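PDB 4ZRX: F5/8 type C domain protein from Bacteroides ovatus, which probably hydrolyses terminal alpha-L-fucose residues from glycans, as a putative alpha-L-fucosidase that also carries an F5/8 type C domain. Local coordinates for residues Leu94-Trp105 with Gly124-Ala132. Residues are numbered along the deposited sequence; the frame is centred on the assembly and turned at random.
Sequences LTAKHHDGFCLW and GDVVKELRA. With EDO (1,2-ethanediol), chain D.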
ATOM      1  N   LEU A  94      -8.343   8.117 -11.928  1.00 16.29           N
ATOM      2  CA  LEU A  94      -8.542   9.517 -11.484  1.00 16.23           C
ATOM      3  C   LEU A  94      -9.766   9.669 -10.608  1.00 16.35           C
ATOM      4  O   LEU A  94     -10.846   9.157 -10.930  1.00 16.44           O
ATOM      5  CB  LEU A  94      -8.696  10.424 -12.727  1.00 17.25           C
ATOM      6  CG  LEU A  94      -8.972  11.865 -12.485  1.00 17.47           C
ATOM      7  CD1 LEU A  94      -7.738  12.546 -11.953  1.00 17.73           C
ATOM      8  CD2 LEU A  94      -9.355  12.524 -13.757  1.00 19.02           C
ATOM      9  N   THR A  95      -9.659  10.444  -9.532  1.00 15.76           N
ATOM     10  CA  THR A  95     -10.784  10.884  -8.736  1.00 15.85           C
ATOM     11  C   THR A  95     -11.577  11.973  -9.493  1.00 15.54           C
ATOM     12  O   THR A  95     -11.446  13.181  -9.235  1.00 17.11           O
ATOM     13  CB  THR A  95     -10.381  11.424  -7.368  1.00 16.12           C
ATOM     14  OG1 THR A  95      -9.425  12.488  -7.505  1.00 15.84           O
ATOM     15  CG2 THR A  95      -9.707  10.290  -6.526  1.00 16.82           C
ATOM     16  N   ALA A  96     -12.444  11.532 -10.387  1.00 15.46           N
ATOM     17  CA  ALA A  96     -13.253  12.441 -11.176  1.00 16.16           C
ATOM     18  C   ALA A  96     -14.215  13.232 -10.253  1.00 16.11           C
ATOM     19  O   ALA A  96     -14.579  14.381 -10.541  1.00 17.12           O
ATOM     20  CB  ALA A  96     -14.035  11.639 -12.216  1.00 16.64           C
ATOM     21  N   LYS A  97     -14.660  12.586  -9.162  1.00 16.61           N
ATOM     22  CA  LYS A  97     -15.468  13.219  -8.156  1.00 17.00           C
ATOM     23  C   LYS A  97     -15.190  12.514  -6.844  1.00 17.14           C
ATOM     24  O   LYS A  97     -15.352  11.309  -6.734  1.00 17.45           O
ATOM     25  CB  LYS A  97     -16.968  13.097  -8.448  1.00 18.09           C
ATOM     26  CG  LYS A  97     -17.829  13.949  -7.486  1.00 18.39           C
ATOM     27  CD  LYS A  97     -19.325  13.661  -7.693  1.00 19.43           C
ATOM     28  CE  LYS A  97     -19.777  12.425  -7.041  1.00 19.82           C
ATOM     29  NZ  LYS A  97     -21.213  12.157  -7.221  1.00 21.17           N
ATOM     30  N   HIS A  98     -14.699  13.282  -5.859  1.00 16.59           N
ATOM     31  CA  HIS A  98     -14.472  12.770  -4.517  1.00 16.44           C
ATOM     32  C   HIS A  98     -15.689  13.103  -3.629  1.00 17.55           C
ATOM     33  O   HIS A  98     -16.722  13.459  -4.144  1.00 17.19           O
ATOM     34  CB  HIS A  98     -13.109  13.254  -3.975  1.00 16.31           C
ATOM     35  CG  HIS A  98     -12.521  12.341  -2.959  1.00 17.02           C
ATOM     36  ND1 HIS A  98     -12.699  12.511  -1.610  1.00 17.99           N
ATOM     37  CD2 HIS A  98     -11.786  11.211  -3.097  1.00 17.38           C
ATOM     38  CE1 HIS A  98     -12.103  11.533  -0.956  1.00 17.91           C
ATOM     39  NE2 HIS A  98     -11.566  10.709  -1.834  1.00 17.67           N
ATOM     40  N   HIS A  99     -15.596  12.835  -2.321  1.00 18.23           N
ATOM     41  CA  HIS A  99     -16.791  12.897  -1.424  1.00 20.21           C
ATOM     42  C   HIS A  99     -17.420  14.269  -1.376  1.00 20.53           C
ATOM     43  O   HIS A  99     -18.641  14.406  -1.201  1.00 20.91           O
ATOM     44  CB  HIS A  99     -16.454  12.482  -0.002  1.00 20.58           C
ATOM     45  CG  HIS A  99     -15.759  11.152   0.099  1.00 21.10           C
ATOM     46  ND1 HIS A  99     -16.075  10.080  -0.709  1.00 21.52           N
ATOM     47  CD2 HIS A  99     -14.803  10.715   0.951  1.00 21.66           C
ATOM     48  CE1 HIS A  99     -15.312   9.046  -0.378  1.00 22.24           C
ATOM     49  NE2 HIS A  99     -14.546   9.401   0.639  1.00 22.19           N
ATOM     50  N   ASP A 100     -16.580  15.263  -1.580  1.00 19.82           N
ATOM     51  CA  ASP A 100     -16.999  16.681  -1.647  1.00 21.21           C
ATOM     52  C   ASP A 100     -17.927  16.995  -2.806  1.00 20.79           C
ATOM     53  O   ASP A 100     -18.639  18.004  -2.779  1.00 22.38           O
ATOM     54  CB  ASP A 100     -15.755  17.563  -1.702  1.00 21.29           C
ATOM     55  CG  ASP A 100     -14.904  17.272  -2.873  1.00 22.11           C
ATOM     56  OD1 ASP A 100     -15.216  17.886  -3.902  1.00 24.29           O
ATOM     57  OD2 ASP A 100     -13.975  16.437  -2.777  1.00 21.51           O
ATOM     58  N   GLY A 101     -17.943  16.158  -3.839  1.00 20.11           N
ATOM     59  CA  GLY A 101     -18.915  16.301  -4.906  1.00 20.51           C
ATOM     60  C   GLY A 101     -18.523  17.189  -6.058  1.00 20.88           C
ATOM     61  O   GLY A 101     -19.301  17.331  -7.029  1.00 21.05           O
ATOM     62  N   PHE A 102     -17.323  17.771  -5.967  1.00 19.57           N
ATOM     63  CA  PHE A 102     -16.783  18.605  -7.025  1.00 20.18           C
ATOM     64  C   PHE A 102     -16.322  17.799  -8.249  1.00 19.80           C
ATOM     65  O   PHE A 102     -15.459  16.961  -8.135  1.00 19.55           O
ATOM     66  CB  PHE A 102     -15.635  19.468  -6.496  1.00 19.90           C
ATOM     67  CG  PHE A 102     -15.086  20.396  -7.537  1.00 20.28           C
ATOM     68  CD1 PHE A 102     -15.758  21.591  -7.858  1.00 20.50           C
ATOM     69  CD2 PHE A 102     -13.911  20.104  -8.189  1.00 20.41           C
ATOM     70  CE1 PHE A 102     -15.229  22.445  -8.832  1.00 20.61           C
ATOM     71  CE2 PHE A 102     -13.425  20.955  -9.156  1.00 20.84           C
ATOM     72  CZ  PHE A 102     -14.074  22.109  -9.460  1.00 20.93           C
ATOM     73  N   CYS A 103     -16.953  18.017  -9.393  1.00 19.76           N
ATOM     74  CA  CYS A 103     -16.665  17.224 -10.595  1.00 20.15           C
ATOM     75  C   CYS A 103     -15.537  17.841 -11.391  1.00 19.65           C
ATOM     76  O   CYS A 103     -15.578  19.034 -11.735  1.00 20.35           O
ATOM     77  CB  CYS A 103     -17.900  17.101 -11.452  1.00 21.03           C
ATOM     78  SG  CYS A 103     -19.182  16.231 -10.582  1.00 22.50           S
ATOM     79  N   LEU A 104     -14.567  16.989 -11.791  1.00 19.04           N
ATOM     80  CA  LEU A 104     -13.443  17.395 -12.630  1.00 19.08           C
ATOM     81  C   LEU A 104     -13.688  17.496 -14.142  1.00 18.83           C
ATOM     82  O   LEU A 104     -12.785  17.790 -14.879  1.00 19.26           O
ATOM     83  CB  LEU A 104     -12.264  16.416 -12.384  1.00 19.62           C
ATOM     84  CG  LEU A 104     -11.616  16.449 -11.011  1.00 21.27           C
ATOM     85  CD1 LEU A 104     -10.382  15.617 -11.026  1.00 21.02           C
ATOM     86  CD2 LEU A 104     -11.260  17.825 -10.621  1.00 23.05           C
ATOM     87  N   TRP A 105     -14.922  17.278 -14.565  1.00 19.18           N
ATOM     88  CA  TRP A 105     -15.339  17.413 -15.927  1.00 20.11           C
ATOM     89  C   TRP A 105     -16.657  18.241 -15.889  1.00 21.28           C
ATOM     90  O   TRP A 105     -17.396  18.249 -14.866  1.00 20.89           O
ATOM     91  CB  TRP A 105     -15.582  16.059 -16.569  1.00 19.63           C
ATOM     92  CG  TRP A 105     -16.862  15.375 -16.164  1.00 19.88           C
ATOM     93  CD1 TRP A 105     -17.923  15.156 -16.962  1.00 20.93           C
ATOM     94  CD2 TRP A 105     -17.167  14.697 -14.916  1.00 20.24           C
ATOM     95  NE1 TRP A 105     -18.902  14.501 -16.289  1.00 21.53           N
ATOM     96  CE2 TRP A 105     -18.469  14.192 -15.034  1.00 20.80           C
ATOM     97  CE3 TRP A 105     -16.486  14.501 -13.707  1.00 20.27           C
ATOM     98  CZ2 TRP A 105     -19.119  13.504 -14.002  1.00 20.77           C
ATOM     99  CZ3 TRP A 105     -17.151  13.870 -12.642  1.00 20.21           C
ATOM    100  CH2 TRP A 105     -18.446  13.362 -12.811  1.00 21.37           C
ATOM    101  N   GLY A 124     -12.478  24.148 -18.957  1.00 22.64           N
ATOM    102  CA  GLY A 124     -11.630  22.986 -18.772  1.00 23.50           C
ATOM    103  C   GLY A 124     -12.345  21.666 -18.539  1.00 22.53           C
ATOM    104  O   GLY A 124     -13.532  21.598 -18.162  1.00 22.07           O
ATOM    105  N   ASP A 125     -11.574  20.587 -18.707  1.00 21.79           N
ATOM    106  CA  ASP A 125     -12.067  19.278 -18.405  1.00 20.69           C
ATOM    107  C   ASP A 125     -10.832  18.403 -18.079  1.00 19.60           C
ATOM    108  O   ASP A 125     -10.054  18.061 -18.957  1.00 19.45           O
ATOM    109  CB  ASP A 125     -12.805  18.744 -19.633  1.00 21.06           C
ATOM    110  CG  ASP A 125     -13.395  17.360 -19.407  1.00 21.01           C
ATOM    111  OD1 ASP A 125     -12.914  16.641 -18.475  1.00 20.19           O
ATOM    112  OD2 ASP A 125     -14.283  16.988 -20.218  1.00 21.37           O
ATOM    113  N   VAL A 126     -10.637  18.131 -16.796  1.00 19.32           N
ATOM    114  CA  VAL A 126      -9.426  17.403 -16.350  1.00 18.51           C
ATOM    115  C   VAL A 126      -9.477  15.991 -16.882  1.00 17.91           C
ATOM    116  O   VAL A 126      -8.457  15.418 -17.239  1.00 18.02           O
ATOM    117  CB  VAL A 126      -9.301  17.374 -14.855  1.00 18.47           C
ATOM    118  CG1 VAL A 126      -8.059  16.630 -14.423  1.00 17.89           C
ATOM    119  CG2 VAL A 126      -9.253  18.834 -14.305  1.00 19.37           C
ATOM    120  N   VAL A 127     -10.676  15.428 -16.873  1.00 17.85           N
ATOM    121  CA  VAL A 127     -10.857  14.049 -17.319  1.00 18.15           C
ATOM    122  C   VAL A 127     -10.461  13.939 -18.789  1.00 18.73           C
ATOM    123  O   VAL A 127      -9.768  13.008 -19.191  1.00 18.26           O
ATOM    124  CB  VAL A 127     -12.294  13.566 -17.059  1.00 18.38           C
ATOM    125  CG1 VAL A 127     -12.495  12.107 -17.428  1.00 18.75           C
ATOM    126  CG2 VAL A 127     -12.730  13.769 -15.589  1.00 18.07           C
ATOM    127  N   LYS A 128     -10.872  14.913 -19.596  1.00 19.28           N
ATOM    128  CA  LYS A 128     -10.503  14.963 -20.973  1.00 20.89           C
ATOM    129  C   LYS A 128      -9.002  15.081 -21.166  1.00 20.22           C
ATOM    130  O   LYS A 128      -8.438  14.375 -22.005  1.00 20.22           O
ATOM    131  CB  LYS A 128     -11.224  16.135 -21.661  1.00 23.81           C
ATOM    132  CG  LYS A 128     -10.940  16.201 -23.195  1.00 27.60           C
ATOM    133  CD  LYS A 128     -11.757  17.321 -23.875  1.00 31.83           C
ATOM    134  CE  LYS A 128     -11.393  18.662 -23.332  1.00 37.08           C
ATOM    135  NZ  LYS A 128      -9.921  18.916 -23.005  1.00 39.68           N
ATOM    136  N   GLU A 129      -8.336  15.974 -20.434  1.00 19.76           N
ATOM    137  CA  GLU A 129      -6.911  16.128 -20.582  1.00 20.21           C
ATOM    138  C   GLU A 129      -6.174  14.824 -20.205  1.00 19.65           C
ATOM    139  O   GLU A 129      -5.208  14.455 -20.883  1.00 19.11           O
ATOM    140  CB  GLU A 129      -6.384  17.274 -19.740  1.00 21.62           C
ATOM    141  CG  GLU A 129      -6.999  18.597 -20.169  1.00 24.29           C
ATOM    142  CD  GLU A 129      -6.202  19.844 -19.854  1.00 28.26           C
ATOM    143  OE1 GLU A 129      -4.980  19.756 -19.698  1.00 29.60           O
ATOM    144  OE2 GLU A 129      -6.822  20.964 -19.871  1.00 31.54           O
ATOM    145  N   LEU A 130      -6.641  14.158 -19.149  1.00 19.14           N
ATOM    146  CA  LEU A 130      -6.038  12.888 -18.756  1.00 18.49           C
ATOM    147  C   LEU A 130      -6.252  11.846 -19.857  1.00 19.03           C
ATOM    148  O   LEU A 130      -5.323  11.094 -20.220  1.00 19.04           O
ATOM    149  CB  LEU A 130      -6.609  12.365 -17.431  1.00 18.02           C
ATOM    150  CG  LEU A 130      -5.989  11.041 -16.978  1.00 17.77           C
ATOM    151  CD1 LEU A 130      -4.512  11.133 -16.829  1.00 18.16           C
ATOM    152  CD2 LEU A 130      -6.651  10.661 -15.652  1.00 18.49           C
ATOM    153  N   ARG A 131      -7.470  11.776 -20.393  1.00 20.43           N
ATOM    154  CA  ARG A 131      -7.706  10.797 -21.462  1.00 21.61           C
ATOM    155  C   ARG A 131      -6.855  11.030 -22.668  1.00 21.62           C
ATOM    156  O   ARG A 131      -6.398  10.049 -23.258  1.00 21.31           O
ATOM    157  CB  ARG A 131      -9.180  10.623 -21.840  1.00 23.49           C
ATOM    158  CG  ARG A 131      -9.521   9.266 -22.650  1.00 25.03           C
ATOM    159  CD  ARG A 131      -9.340   8.128 -21.631  1.00 25.06           C
ATOM    160  NE  ARG A 131      -9.586   6.757 -22.155  1.00 24.29           N
ATOM    161  CZ  ARG A 131      -8.691   6.033 -22.794  1.00 25.01           C
ATOM    162  NH1 ARG A 131      -7.497   6.475 -23.143  1.00 24.62           N
ATOM    163  NH2 ARG A 131      -8.974   4.783 -23.027  1.00 27.91           N
ATOM    164  N   ALA A 132      -6.643  12.291 -23.064  1.00 20.84           N
ATOM    165  CA  ALA A 132      -5.766  12.616 -24.177  1.00 21.14           C
ATOM    166  C   ALA A 132      -4.305  12.144 -23.953  1.00 20.73           C
ATOM    167  O   ALA A 132      -3.691  11.575 -24.851  1.00 21.11           O
ATOM    168  CB  ALA A 132      -5.826  14.112 -24.470  1.00 21.36           C
TER
HETATM  169  C1  EDO D 703     -10.036   6.843  -1.652  1.00 26.04           C
HETATM  170  O1  EDO D 703     -10.040   8.244  -1.382  1.00 23.30           O
HETATM  171  C2  EDO D 703      -9.135   6.175  -0.631  1.00 27.91           C
HETATM  172  O2  EDO D 703      -9.568   6.544   0.688  1.00 30.19           O
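Leu-94, Leu-104 and Trp-105 meet the first two turns of helix 126-137 in a beta-alpha unit of the TIM-barrel-like fucosidase domain, where strand 91-97 and the loop after it pack against the helix that leads to the parallel neighbour strand 140-145. The apolar core centres on Val-127 CG2, which lies 3.8 Å from Trp-105 CB and 4.0 Å from Leu-94 CD2, with Ala-96 CB and Leu-104 CB also around it. That methyl stands anti to the carbonyl carbon (chi1 -176° carries CG1 anti to N), which turns it toward both the strand end and the loop. One turn on, Leu-94 and Leu-130 lie alongside one another, pointing opposite ways, with Leu-130 CD2 3.6 Å from Leu-94 CB. Asp-125 OD1 adds a van der Waals contact, 3.3 Å from Trp-105 CB. Polar contacts gather at the helix start. Asp-125 is the N-cap: its OD1 accepts from Lys-128 N (2.9 Å), met from well above the carboxylate plane, while OD2 bonds Tyr-176 OH. Replacing Asp-125 by an alanine would probably leave Lys-128 N without its cap and Tyr-176 OH without its carboxylate mate. Apart from these, at the loop's far bend, His-98 NE2 and O1 of an ethanediol, probably from the crystallisation liquor, share a hydrogen bond at the ring edge; His-49 and Glu-230 bind the same molecule. In the helix's first turn, Val-126 N donates to Leu-104 O at 2.9 Å.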